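Beta-ketoacyl-[acyl-carrier-protein] synthase FabY (PDB 4CW4) catalyses the condensation of acetyl-CoA with malonyl-ACP to give 3-oxobutanoyl-ACP, the primer that starts fatty acid biosynthesis. Local coordinates at residues A285-Y291 with S537-N543; S483-L487 with F534-K538; N312-P316 with S478-A482. The contacts are given in a common frame with arbitrary orientation. Numbering follows the deposited sequence.

All three contacts are buried in the thiolase-like ketosynthase fold, their centres about 10 to 12 Å apart. Along the chain, contact 3 (312-316 with 478-482) is nested inside the loop closed by contact 1 (285-291 with 537-543); contact 2 (483-487 with 534-538) opens after contact 3 closes and ends on the same strand, 532-539, as contact 1, sharing S537 and K538. Helix 288-301 and strand 307-314 follow each other and carry most of the first segments of contacts 1 and 3 respectively. C286 SG packs 3.6 Å from L479 CD2, and S478 OG hydrogen-bonds D485 OD2 at 2.7 Å, so the turn after H477 touches both the inferred nucleophile and helix 482-496.

Contact 1: A285-Y291 with S537-N543; sequences ACATFLY and SKGFGGN
Segment 285-291 enters through A285, whose backbone has the unusual phi/psi 53/-134, makes a 3-10 turn at C286 and A287, and becomes helix from T288, with A287 at the N-cap position. T288 (chi1 m) folds back so that OG1 bonds A285 O at 2.7 Å. Segment 537-543 is extended at S537-G539, then reverses through F540, G541 and G542, the last two with positive phi; G539 N bonds N543 O at 2.9 Å. The CA atoms of C286 and G539 are 4.3 Å apart, those of A287 and K538 4.8 Å; a CB on G539 would clash with C286 N and A285 CB. Segment 285-291 forms the nucleophilic elbow of the thiolase-like fold, and the hairpin turn between strands 532-539 and 543-550 packs against it. C286 (chi1 m), the inferred nucleophile, has CB 3.3 Å from K538 O and SG beside H477. Water 1 accepts from F540 N at 3.0 Å and weakly from C286 N at 3.4 Å. S537 (chi1 t) puts OG 3.5 Å from A287 CB; L290 (chi1 m, chi2 t) brings CD1 to 4.0 Å from S537 CB. Y291 (chi1 m, chi2 42°) donates weakly from OH to N543 OD1 at 2.7 Å. N543 (chi1 m, chi2 -70°) sends ND2 to F540 O at 2.9 Å and to D266 of the second subunit.

Contact 2: S483-L487 with F534-K538; sequences SADQL and FINSK
Helix 483-487 and strand 534-538 run nearly antiparallel, at 167° between their directions, with axes 8.6 Å apart at closest approach. This is helix-on-sheet packing within the layered thiolase-like fold: helix 482-496 lies against strand 532-539, which pairs parallel with strand 434-437 and antiparallel with strand 543-550. The CA atoms of S483 and S537 are 6.4 Å apart, and those of L487 and I535 6.6 Å, so the helix advances one turn while the strand goes back two residues. Within that turn L487 N bonds S483 O at 3.0 Å. The strand alternates: I535 and S537 direct CB toward the helix, N536 away. I535 (chi1 m, chi2 m) is the residue most covered by the other segment, with CG2 4.0 Å from S483 O and 3.7 Å from Q486 OE1, and CD1 3.9 Å from L487 CA. On the other face of the strand the N536 amide is held by S546, N410 and E450. S483 (chi1 p) brings CB to 4.0 Å from S537 OG, while its own OG receives a weak bond from L290 N. S537 lies close to the predicted catalytic H439, so this end of the contact borders the active site. The polar link comes from Q486, extended as m, t with chi3 -73°: NE2 donates to the backbone N536 O at 2.9 Å with an N-H...acceptor angle of 164°. The same amide reaches the strand through solvent, water 2 donating to Q486 OE1 at 2.9 Å and lying hydrogen-bonded to S537 OG at 2.7 Å.

Contact 3: N312-P316 with S478-A482; sequences NSEAP and SLATA
From N312 to E314 the first segment is the end of strand 307-314, and it faces the turn S478-A482, which follows the predicted catalytic H477. The turn has L479 at positive phi (67/-115), a 3-10 step at A480 and T481, and backbone bonds T481 N to S478 O (3.2 Å) and A482 N to L479 O (3.0 Å). N312 stands nearest to T481, their CA atoms 5.1 Å apart. Its CA-to-CB bond points toward the turn (chi1 m), with N312 ND2 3.7 Å from A480 CB and N312 CB 3.4 Å from T481 OG1, while ND2 donates to G227 O. S313 turns away, bonding G191 O through OG, though its N is 3.6 Å from T481 OG1, a hydroxyl bonded to S366 O. E314 (chi1 t, chi2 97°) faces the turn again and supplies the direct hydrogen bond: A480 N donates to OE1 at 3.1 Å with an N-H...acceptor angle of 151°. The same carboxylate accepts from I229 N through OE1 and M230 N through OE2, so a buried acid gathers three backbone amides from two loops. E314 CB is 3.3 Å from S478 O. Past A315, P316 closes the contact apolarly, CB 3.8 Å from L479 CD1. L479 (m, t) also touches C286, the inferred nucleophile, so the turn lines the ketosynthase active site. Strand 307-314 is flanked by strands 222-225 (parallel) and 366-374 (antiparallel); S313 packs on helix 190-204, N312 and A480 meet helix 288-301, and the turn leads straight into helix 482-496.

Contact 1: A285-Y291 with S537-N543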
loop_
_atom_site.group_PDB
_atom_site.type_symbol
_atom_site.label_atom_id
_atom_site.label_comp_id
_atom_site.label_asym_id
_atom_site.label_seq_id
_atom_site.Cartn_x
_atom_site.Cartn_y
_atom_site.Cartn_z
ATOM N N ALA A 285 -6.610 0.320 5.177
ATOM C CA ALA A 285 -7.006 1.470 5.970
ATOM C C ALA A 285 -6.621 1.271 7.449
ATOM O O ALA A 285 -5.492 0.867 7.746
ATOM C CB ALA A 285 -8.498 1.769 5.776
ATOM N N CYS A 286 -7.523 1.550 8.359
ATOM C CA CYS A 286 -7.115 1.555 9.733
ATOM C C CYS A 286 -7.046 0.130 10.369
ATOM O O CYS A 286 -6.747 0.004 11.566
ATOM C CB CYS A 286 -7.964 2.600 10.475
ATOM S SG CYS A 286 -7.437 4.352 10.101
ATOM N N ALA A 287 -7.220 -0.923 9.541
ATOM C CA ALA A 287 -6.952 -2.323 9.916
ATOM C C ALA A 287 -5.647 -2.864 9.351
ATOM O O ALA A 287 -5.357 -4.045 9.447
ATOM C CB ALA A 287 -8.096 -3.194 9.498
ATOM N N THR A 288 -4.837 -1.980 8.781
ATOM C CA THR A 288 -3.644 -2.373 8.040
ATOM C C THR A 288 -2.698 -3.335 8.771
ATOM O O THR A 288 -2.231 -4.306 8.166
ATOM C CB THR A 288 -2.895 -1.099 7.564
ATOM O OG1 THR A 288 -3.587 -0.536 6.447
ATOM C CG2 THR A 288 -1.456 -1.374 7.166
ATOM N N PHE A 289 -2.386 -3.099 10.043
ATOM C CA PHE A 289 -1.414 -3.987 10.660
ATOM C C PHE A 289 -1.886 -5.435 10.649
ATOM O O PHE A 289 -1.090 -6.329 10.431
ATOM C CB PHE A 289 -1.034 -3.544 12.075
ATOM C CG PHE A 289 -0.312 -4.607 12.843
ATOM C CD1 PHE A 289 1.033 -4.841 12.631
ATOM C CD2 PHE A 289 -0.987 -5.400 13.744
ATOM C CE1 PHE A 289 1.689 -5.813 13.317
ATOM C CE2 PHE A 289 -0.324 -6.391 14.436
ATOM C CZ PHE A 289 1.014 -6.600 14.220
ATOM N N LEU A 290 -3.175 -5.660 10.876
ATOM C CA LEU A 290 -3.701 -7.011 10.847
ATOM C C LEU A 290 -3.617 -7.609 9.442
ATOM O O LEU A 290 -3.455 -8.809 9.307
ATOM C CB LEU A 290 -5.133 -7.063 11.403
ATOM C CG LEU A 290 -5.286 -6.823 12.915
ATOM C CD1 LEU A 290 -6.746 -6.967 13.338
ATOM C CD2 LEU A 290 -4.425 -7.793 13.694
ATOM N N TYR A 291 -3.735 -6.788 8.397
ATOM C CA TYR A 291 -3.525 -7.288 7.050
ATOM C C TYR A 291 -2.080 -7.768 6.832
ATOM O O TYR A 291 -1.843 -8.839 6.256
ATOM C CB TYR A 291 -3.888 -6.214 6.017
ATOM C CG TYR A 291 -5.367 -5.916 5.816
ATOM C CD1 TYR A 291 -6.252 -5.827 6.865
ATOM C CD2 TYR A 291 -5.863 -5.690 4.552
ATOM C CE1 TYR A 291 -7.595 -5.544 6.658
ATOM C CE2 TYR A 291 -7.195 -5.398 4.339
ATOM C CZ TYR A 291 -8.057 -5.331 5.399
ATOM O OH TYR A 291 -9.393 -5.048 5.213
ATOM N N SER A 537 -10.357 -4.513 14.443
ATOM C CA SER A 537 -9.969 -3.318 13.695
ATOM C C SER A 537 -10.781 -3.128 12.429
ATOM O O SER A 537 -11.322 -4.064 11.824
ATOM C CB SER A 537 -8.484 -3.373 13.342
ATOM O OG SER A 537 -7.985 -2.137 12.877
ATOM N N LYS A 538 -10.851 -1.877 11.989
ATOM C CA LYS A 538 -11.628 -1.564 10.811
ATOM C C LYS A 538 -11.152 -0.242 10.327
ATOM O O LYS A 538 -10.415 0.495 11.006
ATOM C CB LYS A 538 -13.123 -1.444 11.126
ATOM C CG LYS A 538 -13.591 -2.166 12.379
ATOM C CD LYS A 538 -14.780 -1.509 12.998
ATOM C CE LYS A 538 -16.003 -1.621 12.159
ATOM N NZ LYS A 538 -17.185 -1.964 12.997
ATOM N N GLY A 539 -11.598 0.074 9.136
ATOM C CA GLY A 539 -11.255 1.333 8.565
ATOM C C GLY A 539 -12.212 1.558 7.452
ATOM O O GLY A 539 -13.016 0.699 7.082
ATOM N N PHE A 540 -12.115 2.765 6.956
ATOM C CA PHE A 540 -12.665 3.190 5.666
ATOM C C PHE A 540 -12.465 2.156 4.598
ATOM O O PHE A 540 -11.522 1.363 4.649
ATOM C CB PHE A 540 -11.967 4.464 5.128
ATOM C CG PHE A 540 -12.028 5.656 6.039
ATOM C CD1 PHE A 540 -12.785 5.647 7.206
ATOM C CD2 PHE A 540 -11.310 6.798 5.716
ATOM C CE1 PHE A 540 -12.828 6.760 8.032
ATOM C CE2 PHE A 540 -11.347 7.917 6.535
ATOM C CZ PHE A 540 -12.112 7.898 7.693
ATOM N N GLY A 541 -13.351 2.203 3.604
ATOM C CA GLY A 541 -13.181 1.447 2.393
ATOM C C GLY A 541 -13.676 0.037 2.560
ATOM O O GLY A 541 -13.340 -0.790 1.756
ATOM N N GLY A 542 -14.467 -0.254 3.597
ATOM C CA GLY A 542 -14.946 -1.616 3.778
ATOM C C GLY A 542 -13.813 -2.542 4.165
ATOM O O GLY A 542 -13.684 -3.634 3.636
ATOM N N ASN A 543 -12.991 -2.087 5.106
ATOM C CA ASN A 543 -11.876 -2.861 5.608
ATOM C C ASN A 543 -12.124 -3.263 7.049
ATOM O O ASN A 543 -12.362 -2.413 7.891
ATOM C CB ASN A 543 -10.579 -2.052 5.442
ATOM C CG ASN A 543 -10.114 -2.023 3.991
ATOM O OD1 ASN A 543 -9.675 -3.043 3.455
ATOM N ND2 ASN A 543 -10.235 -0.875 3.340
HETATM O O HOH W 1 -9.618 4.178 7.786
#

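Contact 2: S483-L487 with F534-K538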
loop_
_atom_site.group_PDB
_atom_site.type_symbol
_atom_site.label_atom_id
_atom_site.label_comp_id
_atom_site.label_asym_id
_atom_site.label_seq_id
_atom_site.Cartn_x
_atom_site.Cartn_y
_atom_site.Cartn_z
ATOM N N SER A 483 -3.698 -1.306 14.919
ATOM C CA SER A 483 -3.878 -2.639 15.462
ATOM C C SER A 483 -2.589 -3.250 15.979
ATOM O O SER A 483 -2.648 -4.218 16.717
ATOM C CB SER A 483 -4.630 -3.558 14.493
ATOM O OG SER A 483 -4.040 -3.592 13.200
ATOM N N ALA A 484 -1.442 -2.673 15.650
ATOM C CA ALA A 484 -0.195 -3.037 16.315
ATOM C C ALA A 484 -0.155 -2.442 17.740
ATOM O O ALA A 484 0.268 -3.100 18.668
ATOM C CB ALA A 484 1.025 -2.579 15.512
ATOM N N ASP A 485 -0.591 -1.199 17.909
ATOM C CA ASP A 485 -0.737 -0.639 19.256
ATOM C C ASP A 485 -1.621 -1.559 20.116
ATOM O O ASP A 485 -1.359 -1.782 21.300
ATOM C CB ASP A 485 -1.380 0.761 19.226
ATOM C CG ASP A 485 -0.492 1.829 18.602
ATOM O OD1 ASP A 485 0.755 1.700 18.621
ATOM O OD2 ASP A 485 -1.072 2.838 18.127
ATOM N N GLN A 486 -2.702 -2.064 19.519
ATOM C CA GLN A 486 -3.586 -3.010 20.212
ATOM C C GLN A 486 -2.866 -4.302 20.596
ATOM O O GLN A 486 -2.913 -4.735 21.752
ATOM C CB GLN A 486 -4.829 -3.332 19.365
ATOM C CG GLN A 486 -5.756 -2.154 19.099
ATOM C CD GLN A 486 -6.833 -2.519 18.073
ATOM O OE1 GLN A 486 -6.565 -2.646 16.881
ATOM N NE2 GLN A 486 -8.032 -2.705 18.532
ATOM N N LEU A 487 -2.230 -4.942 19.621
ATOM C CA LEU A 487 -1.539 -6.209 19.855
ATOM C C LEU A 487 -0.488 -6.061 20.945
ATOM O O LEU A 487 -0.413 -6.869 21.855
ATOM C CB LEU A 487 -0.900 -6.729 18.552
ATOM C CG LEU A 487 -0.056 -8.015 18.729
ATOM C CD1 LEU A 487 -0.852 -9.091 19.405
ATOM C CD2 LEU A 487 0.507 -8.539 17.390
ATOM N N PHE A 534 -8.723 -11.120 21.368
ATOM C CA PHE A 534 -9.221 -10.818 20.036
ATOM C C PHE A 534 -8.942 -9.347 19.744
ATOM O O PHE A 534 -9.472 -8.450 20.420
ATOM C CB PHE A 534 -10.709 -11.104 19.981
ATOM C CG PHE A 534 -11.038 -12.535 20.302
ATOM C CD1 PHE A 534 -10.797 -13.522 19.378
ATOM C CD2 PHE A 534 -11.550 -12.888 21.532
ATOM C CE1 PHE A 534 -11.077 -14.830 19.655
ATOM C CE2 PHE A 534 -11.823 -14.201 21.821
ATOM C CZ PHE A 534 -11.587 -15.177 20.882
ATOM N N ILE A 535 -8.089 -9.112 18.748
ATOM C CA ILE A 535 -7.760 -7.763 18.295
ATOM C C ILE A 535 -8.745 -7.384 17.187
ATOM O O ILE A 535 -8.820 -8.086 16.172
ATOM C CB ILE A 535 -6.335 -7.699 17.711
ATOM C CG1 ILE A 535 -5.282 -8.293 18.659
ATOM C CG2 ILE A 535 -5.984 -6.266 17.348
ATOM C CD1 ILE A 535 -5.158 -7.648 19.978
ATOM N N ASN A 536 -9.504 -6.308 17.381
ATOM C CA ASN A 536 -10.505 -5.911 16.413
ATOM C C ASN A 536 -10.190 -4.573 15.755
ATOM O O ASN A 536 -9.786 -3.614 16.424
ATOM C CB ASN A 536 -11.891 -5.847 17.053
ATOM C CG ASN A 536 -12.992 -5.907 16.007
ATOM O OD1 ASN A 536 -12.893 -6.670 15.033
ATOM N ND2 ASN A 536 -14.006 -5.062 16.152
ATOM N N SER A 537 -10.357 -4.513 14.443
ATOM C CA SER A 537 -9.969 -3.318 13.695
ATOM C C SER A 537 -10.781 -3.128 12.429
ATOM O O SER A 537 -11.322 -4.064 11.824
ATOM C CB SER A 537 -8.484 -3.373 13.342
ATOM O OG SER A 537 -7.985 -2.137 12.877
ATOM N N LYS A 538 -10.851 -1.877 11.989
ATOM C CA LYS A 538 -11.628 -1.564 10.811
ATOM C C LYS A 538 -11.152 -0.242 10.327
ATOM O O LYS A 538 -10.415 0.495 11.006
ATOM C CB LYS A 538 -13.123 -1.444 11.126
ATOM C CG LYS A 538 -13.591 -2.166 12.379
ATOM C CD LYS A 538 -14.780 -1.509 12.998
ATOM C CE LYS A 538 -16.003 -1.621 12.159
ATOM N NZ LYS A 538 -17.185 -1.964 12.997
HETATM O O HOH W 2 -7.863 -0.714 15.197
#

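Contact 3: N312-P316 with S478-A482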
loop_
_atom_site.group_PDB
_atom_site.type_symbol
_atom_site.label_atom_id
_atom_site.label_comp_id
_atom_site.label_asym_id
_atom_site.label_seq_id
_atom_site.Cartn_x
_atom_site.Cartn_y
_atom_site.Cartn_z
ATOM N N ASN A 312 4.235 -1.611 11.297
ATOM C CA ASN A 312 3.831 -0.453 10.509
ATOM C C ASN A 312 4.477 0.789 11.106
ATOM O O ASN A 312 4.957 0.782 12.249
ATOM C CB ASN A 312 2.306 -0.293 10.524
ATOM C CG ASN A 312 1.596 -1.194 9.536
ATOM O OD1 ASN A 312 0.905 -2.142 9.918
ATOM N ND2 ASN A 312 1.754 -0.902 8.260
ATOM N N SER A 313 4.468 1.869 10.331
ATOM C CA SER A 313 4.941 3.147 10.794
ATOM C C SER A 313 4.104 4.242 10.157
ATOM O O SER A 313 4.007 4.307 8.934
ATOM C CB SER A 313 6.387 3.368 10.407
ATOM O OG SER A 313 6.815 4.590 10.990
ATOM N N GLU A 314 3.494 5.067 10.983
ATOM C CA GLU A 314 2.669 6.167 10.515
ATOM C C GLU A 314 2.976 7.412 11.337
ATOM O O GLU A 314 2.962 7.380 12.564
ATOM C CB GLU A 314 1.178 5.831 10.609
ATOM C CG GLU A 314 0.302 6.717 9.737
ATOM C CD GLU A 314 -0.037 6.097 8.403
ATOM O OE1 GLU A 314 -0.515 4.947 8.360
ATOM O OE2 GLU A 314 0.122 6.783 7.380
ATOM N N ALA A 315 3.240 8.513 10.636
ATOM C CA ALA A 315 3.517 9.799 11.244
ATOM C C ALA A 315 2.654 10.841 10.524
ATOM O O ALA A 315 3.118 11.570 9.655
ATOM C CB ALA A 315 5.015 10.146 11.127
ATOM N N PRO A 316 1.362 10.891 10.874
ATOM C CA PRO A 316 0.392 11.692 10.138
ATOM C C PRO A 316 0.034 13.013 10.810
ATOM O O PRO A 316 -0.946 13.622 10.385
ATOM C CB PRO A 316 -0.819 10.785 10.153
ATOM C CG PRO A 316 -0.768 10.203 11.555
ATOM C CD PRO A 316 0.702 10.040 11.880
ATOM N N SER A 478 -3.415 5.586 15.402
ATOM C CA SER A 478 -2.206 5.702 14.576
ATOM C C SER A 478 -2.358 5.098 13.181
ATOM O O SER A 478 -1.372 4.825 12.497
ATOM C CB SER A 478 -1.010 5.071 15.290
ATOM O OG SER A 478 -1.281 3.702 15.530
ATOM N N LEU A 479 -3.599 4.939 12.740
ATOM C CA LEU A 479 -3.895 4.657 11.335
ATOM C C LEU A 479 -3.351 3.265 10.983
ATOM O O LEU A 479 -3.834 2.286 11.544
ATOM C CB LEU A 479 -3.381 5.773 10.419
ATOM C CG LEU A 479 -3.892 7.192 10.714
ATOM C CD1 LEU A 479 -3.476 8.151 9.615
ATOM C CD2 LEU A 479 -5.411 7.246 10.925
ATOM N N ALA A 480 -2.364 3.154 10.085
ATOM C CA ALA A 480 -1.834 1.821 9.764
ATOM C C ALA A 480 -1.430 1.047 11.011
ATOM O O ALA A 480 -1.643 -0.156 11.101
ATOM C CB ALA A 480 -0.632 1.876 8.813
ATOM N N THR A 481 -0.854 1.748 11.974
ATOM C CA THR A 481 -0.231 1.092 13.112
ATOM C C THR A 481 -1.232 0.802 14.227
ATOM O O THR A 481 -0.878 0.212 15.240
ATOM C CB THR A 481 0.913 1.987 13.631
ATOM O OG1 THR A 481 1.678 2.425 12.505
ATOM C CG2 THR A 481 1.826 1.262 14.607
ATOM N N ALA A 482 -2.487 1.188 14.024
ATOM C CA ALA A 482 -3.461 1.121 15.109
ATOM C C ALA A 482 -3.566 -0.274 15.738
ATOM O O ALA A 482 -3.551 -0.425 16.952
ATOM C CB ALA A 482 -4.811 1.571 14.640
#